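Local coordinates for glutathione S-transferase (Bombyx mori, PDB 5ZFG), which probably conjugates glutathione to electrophilic compounds, and metabolises the insecticide diazinon in the silkworm, at residues B[43-48]-B[54-59]. Numbering follows the deposited sequence.
Sequences SDYALM and IPVLDD
In the thioredoxin-like N-terminal domain of this glutathione S-transferase, the short helix 43-48 sets Tyr45 against Ile54 and Val56, and Met48 against Val56, beside the cis Ile54-Pro55 peptide bond, the cis-proline of the thioredoxin fold, which in glutathione transferases probably lies by the glutathione site. Chi1 of -169° swings the Tyr45 ring away from its own backbone nitrogen and out to the strand, where CZ lies 3.7 Å from Val56 CG1, met obliquely. A tyrosine suits this place because its ring carbons are apolar while its hydroxyl, with OH 3.4 Å from Val56 CG1 and 3.6 Å from Ile54 CG1, hydrogen-bonds the carbonyl oxygen of Glu53. Replacing it with an alanine would probably leave that carbonyl without this partner and open a gap beside Val56 and Ile54. A kink at the thioether (chi3 -65°) brings Met48 CE to 4.1 Å from Val56 CG1, while Val56 CG2 rests 3.8 Å from Met48 O. The compact, branched valine thus offers one methyl to both the tyrosine ring and the methionine's terminal methyl, the other to Met48's carbonyl. Pro55 touches helices 12-23 and 67-78. Strand 56-59 runs antiparallel to 3-7 and 62-65; Met48 also touches Tyr6, while Leu57 packs on helix 67-78.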
loop_
_atom_site.group_PDB
_atom_site.type_symbol
_atom_site.label_atom_id
_atom_site.label_comp_id
_atom_site.label_asym_id
_atom_site.label_seq_id
_atom_site.Cartn_x
_atom_site.Cartn_y
_atom_site.Cartn_z
ATOM N N SER B 43 -3.468 -21.744 -12.989
ATOM C CA SER B 43 -4.277 -21.975 -11.794
ATOM C C SER B 43 -3.423 -22.411 -10.609
ATOM O O SER B 43 -3.741 -22.068 -9.465
ATOM C CB SER B 43 -5.371 -23.010 -12.069
ATOM O OG SER B 43 -4.829 -24.313 -12.171
ATOM N N ASP B 44 -2.342 -23.167 -10.852
ATOM C CA ASP B 44 -1.455 -23.534 -9.750
ATOM C C ASP B 44 -0.854 -22.294 -9.100
ATOM O O ASP B 44 -0.786 -22.202 -7.868
ATOM C CB ASP B 44 -0.343 -24.465 -10.239
ATOM C CG ASP B 44 -0.700 -25.942 -10.100
ATOM O OD1 ASP B 44 -1.726 -26.267 -9.463
ATOM O OD2 ASP B 44 0.058 -26.784 -10.633
ATOM N N TYR B 45 -0.414 -21.328 -9.912
ATOM C CA TYR B 45 0.106 -20.086 -9.341
ATOM C C TYR B 45 -0.991 -19.322 -8.617
ATOM O O TYR B 45 -0.755 -18.752 -7.544
ATOM C CB TYR B 45 0.738 -19.213 -10.423
ATOM C CG TYR B 45 1.526 -18.039 -9.860
ATOM C CD1 TYR B 45 2.877 -18.157 -9.567
ATOM C CD2 TYR B 45 0.908 -16.811 -9.626
ATOM C CE1 TYR B 45 3.599 -17.086 -9.046
ATOM C CE2 TYR B 45 1.621 -15.736 -9.116
ATOM C CZ TYR B 45 2.962 -15.878 -8.823
ATOM O OH TYR B 45 3.673 -14.805 -8.326
ATOM N N ALA B 46 -2.204 -19.313 -9.180
ATOM C CA ALA B 46 -3.311 -18.628 -8.528
ATOM C C ALA B 46 -3.715 -19.283 -7.206
ATOM O O ALA B 46 -4.301 -18.606 -6.356
ATOM C CB ALA B 46 -4.512 -18.552 -9.478
ATOM N N LEU B 47 -3.416 -20.575 -7.006
ATOM C CA LEU B 47 -3.588 -21.165 -5.678
ATOM C C LEU B 47 -2.805 -20.395 -4.625
ATOM O O LEU B 47 -3.235 -20.300 -3.468
ATOM C CB LEU B 47 -3.125 -22.621 -5.667
ATOM C CG LEU B 47 -4.081 -23.716 -6.125
ATOM C CD1 LEU B 47 -3.335 -25.045 -6.114
ATOM C CD2 LEU B 47 -5.303 -23.770 -5.216
ATOM N N MET B 48 -1.648 -19.858 -5.001
ATOM C CA MET B 48 -0.830 -19.077 -4.086
ATOM C C MET B 48 -1.219 -17.605 -4.085
ATOM O O MET B 48 -1.313 -16.989 -3.016
ATOM C CB MET B 48 0.645 -19.227 -4.451
ATOM C CG MET B 48 1.204 -20.632 -4.274
ATOM S SD MET B 48 2.996 -20.673 -4.521
ATOM C CE MET B 48 3.106 -20.244 -6.266
ATOM N N ILE B 54 3.434 -11.038 -9.371
ATOM C CA ILE B 54 4.718 -11.479 -8.821
ATOM C C ILE B 54 5.272 -10.332 -7.980
ATOM O O ILE B 54 5.281 -9.191 -8.465
ATOM C CB ILE B 54 5.671 -11.844 -9.972
ATOM C CG1 ILE B 54 4.957 -12.722 -11.012
ATOM C CG2 ILE B 54 6.954 -12.468 -9.480
ATOM C CD1 ILE B 54 5.663 -12.763 -12.349
ATOM N N PRO B 55 5.826 -10.567 -6.772
ATOM C CA PRO B 55 6.102 -11.867 -6.153
ATOM C C PRO B 55 4.991 -12.457 -5.280
ATOM O O PRO B 55 4.002 -11.790 -4.956
ATOM C CB PRO B 55 7.331 -11.560 -5.293
ATOM C CG PRO B 55 7.066 -10.170 -4.796
ATOM C CD PRO B 55 6.454 -9.468 -6.004
ATOM N N VAL B 56 5.187 -13.710 -4.861
ATOM C CA VAL B 56 4.378 -14.314 -3.802
ATOM C C VAL B 56 5.301 -15.159 -2.933
ATOM O O VAL B 56 6.242 -15.780 -3.432
ATOM C CB VAL B 56 3.187 -15.130 -4.367
ATOM C CG1 VAL B 56 3.645 -16.313 -5.244
ATOM C CG2 VAL B 56 2.259 -15.599 -3.245
ATOM N N LEU B 57 5.065 -15.122 -1.625
ATOM C CA LEU B 57 5.834 -15.880 -0.640
ATOM C C LEU B 57 5.049 -17.098 -0.193
ATOM O O LEU B 57 3.841 -17.020 0.036
ATOM C CB LEU B 57 6.153 -14.995 0.570
ATOM C CG LEU B 57 7.107 -15.528 1.637
ATOM C CD1 LEU B 57 8.555 -15.413 1.183
ATOM C CD2 LEU B 57 6.885 -14.774 2.955
ATOM N N ASP B 58 5.742 -18.230 -0.064
ATOM C CA ASP B 58 5.181 -19.432 0.544
ATOM C C ASP B 58 6.001 -19.743 1.794
ATOM O O ASP B 58 7.151 -20.187 1.696
ATOM C CB ASP B 58 5.192 -20.598 -0.445
ATOM C CG ASP B 58 4.781 -21.927 0.198
ATOM O OD1 ASP B 58 4.400 -21.952 1.391
ATOM O OD2 ASP B 58 4.843 -22.954 -0.509
ATOM N N ASP B 59 5.412 -19.496 2.961
ATOM C CA ASP B 59 6.055 -19.755 4.253
ATOM C C ASP B 59 5.339 -20.954 4.863
ATOM O O ASP B 59 4.316 -20.812 5.536
ATOM C CB ASP B 59 6.004 -18.537 5.185
ATOM C CG ASP B 59 6.944 -18.682 6.380
ATOM O OD1 ASP B 59 7.626 -19.736 6.479
ATOM O OD2 ASP B 59 7.016 -17.757 7.219
#